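Local coordinates for malarial CLPB2 atpase/hsp101 protein (Plasmodium falciparum, PDB 4IRF) that probably acts as an ATP-dependent ClpA/ClpB-family chaperone in protein unfolding and translocation, the chain being its N-terminal cargo-binding domain, at residues A[39-44]-A[128-133]; A[51-56]-A[116-121]; A[98-103]-A[110-115]. All coordinates share one frame; numbering follows the deposited sequence.

Contact 1: residues A[39-44]-A[128-133]; sequences HILSAL and NEIFNE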
loop_
_atom_site.group_PDB
_atom_site.type_symbol
_atom_site.label_atom_id
_atom_site.label_comp_id
_atom_site.label_asym_id
_atom_site.label_seq_id
_atom_site.Cartn_x
_atom_site.Cartn_y
_atom_site.Cartn_z
ATOM N N HIS A 39 6.811 -2.948 0.695
ATOM C CA HIS A 39 6.412 -3.560 1.960
ATOM C C HIS A 39 5.004 -3.198 2.378
ATOM O O HIS A 39 4.283 -4.025 2.951
ATOM C CB HIS A 39 7.375 -3.161 3.077
ATOM C CG HIS A 39 8.787 -3.484 2.763
ATOM N ND1 HIS A 39 9.823 -2.583 2.938
ATOM C CD2 HIS A 39 9.350 -4.624 2.292
ATOM C CE1 HIS A 39 10.950 -3.150 2.544
ATOM N NE2 HIS A 39 10.692 -4.394 2.159
ATOM N N ILE A 40 4.623 -1.943 2.127
ATOM C CA ILE A 40 3.286 -1.501 2.424
ATOM C C ILE A 40 2.296 -2.209 1.508
ATOM O O ILE A 40 1.236 -2.619 1.988
ATOM C CB ILE A 40 3.126 0.004 2.269
ATOM C CG1 ILE A 40 4.044 0.687 3.304
ATOM C CG2 ILE A 40 1.665 0.401 2.474
ATOM C CD1 ILE A 40 3.933 2.197 3.247
ATOM N N LEU A 41 2.671 -2.339 0.231
ATOM C CA LEU A 41 1.801 -3.076 -0.740
ATOM C C LEU A 41 1.559 -4.524 -0.271
ATOM O O LEU A 41 0.407 -4.996 -0.281
ATOM C CB LEU A 41 2.361 -3.003 -2.159
ATOM C CG LEU A 41 1.511 -3.821 -3.138
ATOM C CD1 LEU A 41 0.090 -3.320 -3.180
ATOM C CD2 LEU A 41 2.127 -3.834 -4.502
ATOM N N SER A 42 2.616 -5.199 0.188
ATOM C CA SER A 42 2.473 -6.582 0.687
ATOM C C SER A 42 1.415 -6.618 1.777
ATOM O O SER A 42 0.476 -7.423 1.744
ATOM C CB SER A 42 3.801 -7.083 1.252
ATOM O OG SER A 42 3.679 -8.396 1.789
ATOM N N ALA A 43 1.532 -5.686 2.734
ATOM C CA ALA A 43 0.581 -5.565 3.837
ATOM C C ALA A 43 -0.861 -5.241 3.396
ATOM O O ALA A 43 -1.840 -5.740 3.954
ATOM C CB ALA A 43 1.090 -4.507 4.839
ATOM N N LEU A 44 -0.980 -4.364 2.412
ATOM C CA LEU A 44 -2.280 -3.903 1.958
ATOM C C LEU A 44 -2.981 -5.075 1.277
ATOM O O LEU A 44 -4.123 -5.386 1.630
ATOM C CB LEU A 44 -2.095 -2.696 1.030
ATOM C CG LEU A 44 -3.368 -1.922 0.708
ATOM C CD1 LEU A 44 -3.067 -0.445 0.501
ATOM C CD2 LEU A 44 -3.955 -2.500 -0.563
ATOM N N ASN A 128 4.295 0.380 -9.055
ATOM C CA ASN A 128 3.517 0.684 -10.240
ATOM C C ASN A 128 3.728 -0.331 -11.372
ATOM O O ASN A 128 2.807 -0.584 -12.141
ATOM C CB ASN A 128 3.751 2.086 -10.754
ATOM C CG ASN A 128 2.572 2.587 -11.521
ATOM O OD1 ASN A 128 1.469 2.657 -10.977
ATOM N ND2 ASN A 128 2.769 2.895 -12.790
ATOM N N GLU A 129 4.923 -0.909 -11.453
ATOM C CA GLU A 129 5.179 -1.993 -12.418
ATOM C C GLU A 129 4.213 -3.126 -12.114
ATOM O O GLU A 129 3.515 -3.656 -12.998
ATOM C CB GLU A 129 6.651 -2.438 -12.337
ATOM C CG GLU A 129 7.597 -1.425 -13.033
ATOM C CD GLU A 129 9.091 -1.584 -12.702
ATOM O OE1 GLU A 129 9.478 -2.471 -11.905
ATOM O OE2 GLU A 129 9.893 -0.794 -13.258
ATOM N N ILE A 130 4.117 -3.463 -10.841
ATOM C CA ILE A 130 3.241 -4.554 -10.430
ATOM C C ILE A 130 1.785 -4.265 -10.785
ATOM O O ILE A 130 1.112 -5.109 -11.392
ATOM C CB ILE A 130 3.370 -4.844 -8.936
ATOM C CG1 ILE A 130 4.760 -5.452 -8.652
ATOM C CG2 ILE A 130 2.237 -5.757 -8.469
ATOM C CD1 ILE A 130 5.100 -5.578 -7.191
ATOM N N PHE A 131 1.292 -3.089 -10.392
ATOM C CA PHE A 131 -0.076 -2.683 -10.742
ATOM C C PHE A 131 -0.335 -2.814 -12.242
ATOM O O PHE A 131 -1.382 -3.316 -12.648
ATOM C CB PHE A 131 -0.347 -1.240 -10.292
ATOM C CG PHE A 131 -0.538 -1.078 -8.794
ATOM C CD1 PHE A 131 -0.578 -2.182 -7.963
ATOM C CD2 PHE A 131 -0.681 0.184 -8.223
ATOM C CE1 PHE A 131 -0.746 -2.036 -6.583
ATOM C CE2 PHE A 131 -0.884 0.346 -6.830
ATOM C CZ PHE A 131 -0.908 -0.772 -6.015
ATOM N N ASN A 132 0.612 -2.379 -13.068
ATOM C CA ASN A 132 0.381 -2.381 -14.509
ATOM C C ASN A 132 0.343 -3.802 -15.063
ATOM O O ASN A 132 -0.240 -4.052 -16.119
ATOM C CB ASN A 132 1.402 -1.505 -15.239
ATOM C CG ASN A 132 0.955 -0.048 -15.354
ATOM O OD1 ASN A 132 -0.238 0.252 -15.499
ATOM N ND2 ASN A 132 1.921 0.866 -15.297
ATOM N N GLU A 133 0.925 -4.737 -14.323
ATOM C CA GLU A 133 0.940 -6.135 -14.745
ATOM C C GLU A 133 -0.290 -6.918 -14.309
ATOM O O GLU A 133 -0.597 -7.978 -14.869
ATOM C CB GLU A 133 2.211 -6.839 -14.270
ATOM C CG GLU A 133 3.420 -6.549 -15.139
ATOM C CD GLU A 133 3.130 -6.708 -16.626
ATOM O OE1 GLU A 133 2.351 -7.614 -17.019
ATOM O OE2 GLU A 133 3.693 -5.924 -17.419
#
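Leu41 points from helix 37-46 to helix 125-133 and meets Phe131 at the far end of the ring: its CD1 lies 3.7 Å from Phe131 CE1. The same methyl is 3.9 Å from Phe131 CZ, so it sits against the bond between these two ring carbons, at the edge and near the ring plane, not over a face. The second methyl follows less closely, with Leu41 CD2 4.0 Å from Phe131 CE1. That branch turns toward Ile130 and ends 4.4 Å from Ile130 CD1, a looser contact. Leu41 and Phe131 run past each other in opposite directions, each side chain lying alongside the other.

The leucine is extended, CG anti to the backbone N (chi1 177°), which carries both methyls out from helix 37-46. Phe131 leaves its helix to one side, and its ring then reaches CE1 and CZ to the leucine. With chi2 at -6° the ring plane almost contains CA. No hydrogen bond joins the two segments, whose nearest CA atoms, those of Leu41 and Ile130, are 9.9 Å apart; all three touching residues are buried.

Neighbouring helices fill in the surroundings. Phe131 also rests on Leu118 of helix 114-121, and Ile130 on Leu64 of helix 61-74. Ile40, next to Leu41 on the same helix, packs on Leu20, Leu117 and Leu121. The segment 39-44 is thus an inner helix, and 128-133 the last turns of the helix that covers one of its sides. This is apolar helix-helix packing in the core of the all-helical Clp N-terminal domain.

Contact 2: residues A[51-56]-A[116-121]; sequences STLFKE and HLLSGL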
loop_
_atom_site.group_PDB
_atom_site.type_symbol
_atom_site.label_atom_id
_atom_site.label_comp_id
_atom_site.label_asym_id
_atom_site.label_seq_id
_atom_site.Cartn_x
_atom_site.Cartn_y
_atom_site.Cartn_z
ATOM N N SER A 51 -7.703 -6.781 0.669
ATOM C CA SER A 51 -7.922 -7.996 -0.129
ATOM C C SER A 51 -9.293 -7.972 -0.796
ATOM O O SER A 51 -9.449 -8.353 -1.951
ATOM C CB SER A 51 -7.738 -9.258 0.721
ATOM O OG SER A 51 -8.575 -9.246 1.866
ATOM N N THR A 52 -10.283 -7.517 -0.046
ATOM C CA THR A 52 -11.619 -7.291 -0.594
ATOM C C THR A 52 -11.613 -6.247 -1.715
ATOM O O THR A 52 -12.273 -6.411 -2.742
ATOM C CB THR A 52 -12.543 -6.824 0.500
ATOM O OG1 THR A 52 -12.566 -7.810 1.539
ATOM C CG2 THR A 52 -13.945 -6.587 -0.041
ATOM N N LEU A 53 -10.853 -5.167 -1.525
ATOM C CA LEU A 53 -10.742 -4.158 -2.566
ATOM C C LEU A 53 -10.235 -4.712 -3.897
ATOM O O LEU A 53 -10.813 -4.431 -4.957
ATOM C CB LEU A 53 -9.826 -3.012 -2.101
ATOM C CG LEU A 53 -10.104 -1.747 -2.913
ATOM C CD1 LEU A 53 -11.191 -0.915 -2.226
ATOM C CD2 LEU A 53 -8.842 -0.945 -3.129
ATOM N N PHE A 54 -9.159 -5.500 -3.839
ATOM C CA PHE A 54 -8.541 -6.040 -5.028
ATOM C C PHE A 54 -9.486 -7.035 -5.697
ATOM O O PHE A 54 -9.544 -7.104 -6.925
ATOM C CB PHE A 54 -7.226 -6.734 -4.680
ATOM C CG PHE A 54 -6.058 -5.791 -4.536
ATOM C CD1 PHE A 54 -5.740 -4.894 -5.540
ATOM C CD2 PHE A 54 -5.288 -5.800 -3.384
ATOM C CE1 PHE A 54 -4.653 -4.009 -5.391
ATOM C CE2 PHE A 54 -4.216 -4.914 -3.233
ATOM C CZ PHE A 54 -3.901 -4.033 -4.239
ATOM N N LYS A 55 -10.201 -7.797 -4.874
ATOM C CA LYS A 55 -11.151 -8.796 -5.365
ATOM C C LYS A 55 -12.203 -8.119 -6.244
ATOM O O LYS A 55 -12.399 -8.496 -7.414
ATOM C CB LYS A 55 -11.809 -9.533 -4.190
ATOM N N GLU A 56 -12.840 -7.090 -5.693
ATOM C CA GLU A 56 -13.874 -6.338 -6.405
ATOM C C GLU A 56 -13.417 -5.699 -7.702
ATOM O O GLU A 56 -14.236 -5.346 -8.555
ATOM C CB GLU A 56 -14.416 -5.242 -5.512
ATOM C CG GLU A 56 -15.116 -5.744 -4.283
ATOM C CD GLU A 56 -15.679 -4.600 -3.487
ATOM O OE1 GLU A 56 -15.572 -3.453 -3.975
ATOM O OE2 GLU A 56 -16.216 -4.837 -2.386
ATOM N N HIS A 116 -6.816 5.473 -0.631
ATOM C CA HIS A 116 -5.948 6.650 -0.751
ATOM C C HIS A 116 -4.483 6.237 -0.637
ATOM O O HIS A 116 -3.634 6.726 -1.381
ATOM C CB HIS A 116 -6.333 7.684 0.305
ATOM C CG HIS A 116 -7.783 8.058 0.218
ATOM N ND1 HIS A 116 -8.670 7.826 1.245
ATOM C CD2 HIS A 116 -8.506 8.575 -0.804
ATOM C CE1 HIS A 116 -9.880 8.222 0.869
ATOM N NE2 HIS A 116 -9.805 8.679 -0.366
ATOM N N LEU A 117 -4.223 5.286 0.248
ATOM C CA LEU A 117 -2.909 4.682 0.373
ATOM C C LEU A 117 -2.575 3.969 -0.925
ATOM O O LEU A 117 -1.450 4.093 -1.456
ATOM C CB LEU A 117 -2.890 3.738 1.583
ATOM C CG LEU A 117 -1.577 3.098 1.944
ATOM C CD1 LEU A 117 -0.492 4.152 2.192
ATOM C CD2 LEU A 117 -1.799 2.278 3.182
ATOM N N LEU A 118 -3.562 3.266 -1.499
ATOM C CA LEU A 118 -3.339 2.588 -2.769
ATOM C C LEU A 118 -2.904 3.596 -3.844
ATOM O O LEU A 118 -1.943 3.356 -4.592
ATOM C CB LEU A 118 -4.595 1.784 -3.192
ATOM C CG LEU A 118 -4.381 0.878 -4.408
ATOM C CD1 LEU A 118 -3.729 -0.420 -4.013
ATOM C CD2 LEU A 118 -5.715 0.630 -5.094
ATOM N N SER A 119 -3.566 4.757 -3.888
ATOM C CA SER A 119 -3.233 5.767 -4.876
ATOM C C SER A 119 -1.800 6.262 -4.653
ATOM O O SER A 119 -1.013 6.404 -5.594
ATOM C CB SER A 119 -4.226 6.929 -4.766
ATOM O OG SER A 119 -3.894 7.916 -5.714
ATOM N N GLY A 120 -1.453 6.479 -3.391
ATOM C CA GLY A 120 -0.106 6.914 -3.051
ATOM C C GLY A 120 0.967 5.911 -3.445
ATOM O O GLY A 120 2.015 6.265 -4.029
ATOM N N LEU A 121 0.685 4.644 -3.182
ATOM C CA LEU A 121 1.620 3.575 -3.537
ATOM C C LEU A 121 1.899 3.489 -5.033
ATOM O O LEU A 121 2.975 3.088 -5.466
ATOM C CB LEU A 121 1.055 2.247 -3.042
ATOM C CG LEU A 121 1.115 2.062 -1.549
ATOM C CD1 LEU A 121 0.321 0.804 -1.190
ATOM C CD2 LEU A 121 2.603 1.954 -1.070
#
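In the helical core of the Clp N-terminal domain, helix 48-56 packs against helix 114-121, elements from early and late in the chain. Leu118 carries the contact from one side, Leu53 and Phe54 from the other. The forked end of Leu118 divides its two methyls between these neighbours. One branch meets Leu53 tip to tip, with Leu118 CD2 4.0 Å from Leu53 CD2. The other reaches the phenylalanine, where Leu118 CD1 is 3.6 Å from Phe54 CZ and 4.0 Å from Phe54 CE1. The leucine and the ring cross obliquely, the methyl resting by the outermost carbons of the ring.

Both leucines are extended from their helices. In Leu118 CG is anti to the backbone N (chi1 -172°), which carries its methyls away from its own helix toward Leu53, itself set alike. The two side chains bridge helices whose nearest CA atoms, those of Leu53 and Leu118, are 10.0 Å apart. Phe54 leaves its helix in another direction, its CG beside the backbone N (chi1 -82°), and swings its ring round to the second methyl of Leu118.

Neighbouring elements pack round it. Ile141 of helix 138-151 touches Leu118, while Leu44 and Ala45 of helix 37-46, together with Val59 and Leu136 from loops, pack on Phe54. At the start of helix 114-121, His116 ND1 is hydrogen-bonded to the backbone N of Asp113, the N-cap residue.

No hydrogen bond crosses between the segments and every touching residue is buried. Cohesion here therefore comes from dispersion, shape fit and the exclusion of water, with neighbouring helices packing round the same side chains.

Contact 3: residues A[98-103]-A[110-115]; sequences ALAEAA and PKVDVE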
loop_
_atom_site.group_PDB
_atom_site.type_symbol
_atom_site.label_atom_id
_atom_site.label_comp_id
_atom_site.label_asym_id
_atom_site.label_seq_id
_atom_site.Cartn_x
_atom_site.Cartn_y
_atom_site.Cartn_z
ATOM N N ALA A 98 2.287 11.442 1.807
ATOM C CA ALA A 98 1.926 12.779 1.335
ATOM C C ALA A 98 0.947 12.708 0.175
ATOM O O ALA A 98 -0.018 13.481 0.102
ATOM C CB ALA A 98 3.185 13.577 0.936
ATOM N N LEU A 99 1.181 11.773 -0.753
ATOM C CA LEU A 99 0.264 11.605 -1.872
ATOM C C LEU A 99 -1.099 11.005 -1.447
ATOM O O LEU A 99 -2.154 11.441 -1.930
ATOM C CB LEU A 99 0.933 10.738 -2.932
ATOM C CG LEU A 99 2.115 11.379 -3.642
ATOM C CD1 LEU A 99 2.858 10.315 -4.395
ATOM C CD2 LEU A 99 1.577 12.429 -4.607
ATOM N N ALA A 100 -1.085 10.044 -0.529
ATOM C CA ALA A 100 -2.325 9.528 0.057
ATOM C C ALA A 100 -3.176 10.610 0.698
ATOM O O ALA A 100 -4.389 10.690 0.476
ATOM C CB ALA A 100 -2.022 8.428 1.090
ATOM N N GLU A 101 -2.521 11.465 1.478
ATOM C CA GLU A 101 -3.180 12.606 2.090
ATOM C C GLU A 101 -3.728 13.567 1.044
ATOM O O GLU A 101 -4.861 14.039 1.167
ATOM C CB GLU A 101 -2.202 13.327 3.032
ATOM C CG GLU A 101 -1.968 12.560 4.323
ATOM C CD GLU A 101 -0.847 13.160 5.176
ATOM O OE1 GLU A 101 -0.774 14.408 5.289
ATOM O OE2 GLU A 101 -0.036 12.374 5.718
ATOM N N ALA A 102 -2.952 13.829 -0.002
ATOM C CA ALA A 102 -3.434 14.716 -1.061
ATOM C C ALA A 102 -4.650 14.143 -1.785
ATOM O O ALA A 102 -5.584 14.897 -2.145
ATOM C CB ALA A 102 -2.311 15.051 -2.068
ATOM N N ALA A 103 -4.610 12.834 -2.039
ATOM C CA ALA A 103 -5.710 12.174 -2.735
ATOM C C ALA A 103 -6.958 12.176 -1.875
ATOM O O ALA A 103 -8.052 12.413 -2.389
ATOM C CB ALA A 103 -5.347 10.737 -3.119
ATOM N N PRO A 110 -12.292 13.149 4.976
ATOM C CA PRO A 110 -11.614 13.740 6.133
ATOM C C PRO A 110 -10.594 12.775 6.748
ATOM O O PRO A 110 -9.759 13.206 7.563
ATOM C CB PRO A 110 -12.765 14.013 7.100
ATOM C CG PRO A 110 -13.759 12.932 6.783
ATOM C CD PRO A 110 -13.640 12.653 5.304
ATOM N N LYS A 111 -10.638 11.505 6.342
ATOM C CA LYS A 111 -9.610 10.543 6.745
ATOM C C LYS A 111 -8.923 9.853 5.560
ATOM O O LYS A 111 -9.515 9.702 4.472
ATOM C CB LYS A 111 -10.193 9.466 7.653
ATOM C CG LYS A 111 -11.190 9.947 8.683
ATOM C CD LYS A 111 -10.505 10.531 9.904
ATOM C CE LYS A 111 -11.510 10.658 11.051
ATOM N NZ LYS A 111 -10.834 11.214 12.244
ATOM N N VAL A 112 -7.696 9.381 5.801
ATOM C CA VAL A 112 -6.945 8.643 4.810
ATOM C C VAL A 112 -7.294 7.151 4.930
ATOM O O VAL A 112 -7.037 6.532 5.948
ATOM C CB VAL A 112 -5.421 8.861 4.970
ATOM C CG1 VAL A 112 -4.664 8.151 3.865
ATOM C CG2 VAL A 112 -5.092 10.358 4.936
ATOM N N ASP A 113 -7.925 6.606 3.895
ATOM C CA ASP A 113 -8.350 5.204 3.884
ATOM C C ASP A 113 -7.434 4.386 2.983
ATOM O O ASP A 113 -6.496 4.894 2.366
ATOM C CB ASP A 113 -9.822 5.103 3.406
ATOM C CG ASP A 113 -10.540 3.875 3.957
ATOM O OD1 ASP A 113 -9.878 2.865 4.245
ATOM O OD2 ASP A 113 -11.781 3.922 4.098
ATOM N N VAL A 114 -7.718 3.096 2.888
ATOM C CA VAL A 114 -6.902 2.194 2.093
ATOM C C VAL A 114 -6.806 2.557 0.620
ATOM O O VAL A 114 -5.753 2.394 0.025
ATOM C CB VAL A 114 -7.391 0.730 2.271
ATOM C CG1 VAL A 114 -6.481 -0.225 1.563
ATOM C CG2 VAL A 114 -7.414 0.386 3.735
ATOM N N GLU A 115 -7.901 3.044 0.019
ATOM C CA GLU A 115 -7.853 3.419 -1.394
ATOM C C GLU A 115 -6.899 4.583 -1.611
ATOM O O GLU A 115 -6.293 4.704 -2.677
ATOM C CB GLU A 115 -9.232 3.873 -1.877
ATOM C CG GLU A 115 -10.288 2.750 -1.892
ATOM C CD GLU A 115 -10.986 2.533 -0.554
ATOM O OE1 GLU A 115 -10.531 3.030 0.507
ATOM O OE2 GLU A 115 -12.033 1.827 -0.568
#
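Val112 spreads its two methyls over two successive residues of helix 91-106: CG1 faces Ala100, with Val112 CG1 3.8 Å from Ala100 CB, and CG2 faces the inner part of Glu101. There Val112 CG2 lies 3.9 Å from Glu101 CG and 4.1 Å from Glu101 CA, the valine lying slantwise to the aliphatic stem of the glutamate. The split follows from the valine torsion: CG1 is anti to the backbone N (chi1 -176°), which leaves CG2 on the other branch, beside that N. The backbones come near, with the CA atoms of Glu101 and Val112 6.1 Å apart; Ala100 presents just a methyl here.

Glu101 runs on extended beyond CG and takes its carboxylate clear of the valine, where OE2 is hydrogen-bonded to the hydroxyl of Tyr12. Its hydrocarbon part thus serves the packing and its polar end a separate bond.

The contact braces the connection between two successive helices of the Clp N-terminal domain: the chain leaves helix 91-106, doubles back, and lays its loop against that helix just before helix 114-121 starts. Backbone hydrogen bonds between Val112 and both Lys11 and Leu13 bind this loop to the N-terminal arm. Next in the chain, Asp113 holds the N-cap position without making a capping bond; its OD1 takes a short hydrogen bond from the backbone N of the adjacent Val114 (2.6 Å), met on the anti side and 21° out of the carboxylate plane. The other carboxylate oxygen, OD2, forms salt bridges with Arg15 and Lys148, which would probably favour the charged form of Asp113.

Overall arrangement
From the N terminus the chain first supplies helix 37-46 for contact 1 and then, directly after it, helix 48-56 for contact 2. Helix 91-106 and the loop behind it make contact 3, which closes a short loop of six residues. Helix 114-121 then returns to helix 48-56 and closes contact 2 over 59 residues; helix 125-133 closes contact 1 over 83. The three are nested, contact 3 inside 2 and 2 inside 1. Contacts 1 and 2 touch, centres about 9 Å apart, where Leu44 meets Leu121; Leu44 also touches Val114 of contact 3. Helix 114-121 joins contacts 2 and 3, whose centres are about 12 Å apart.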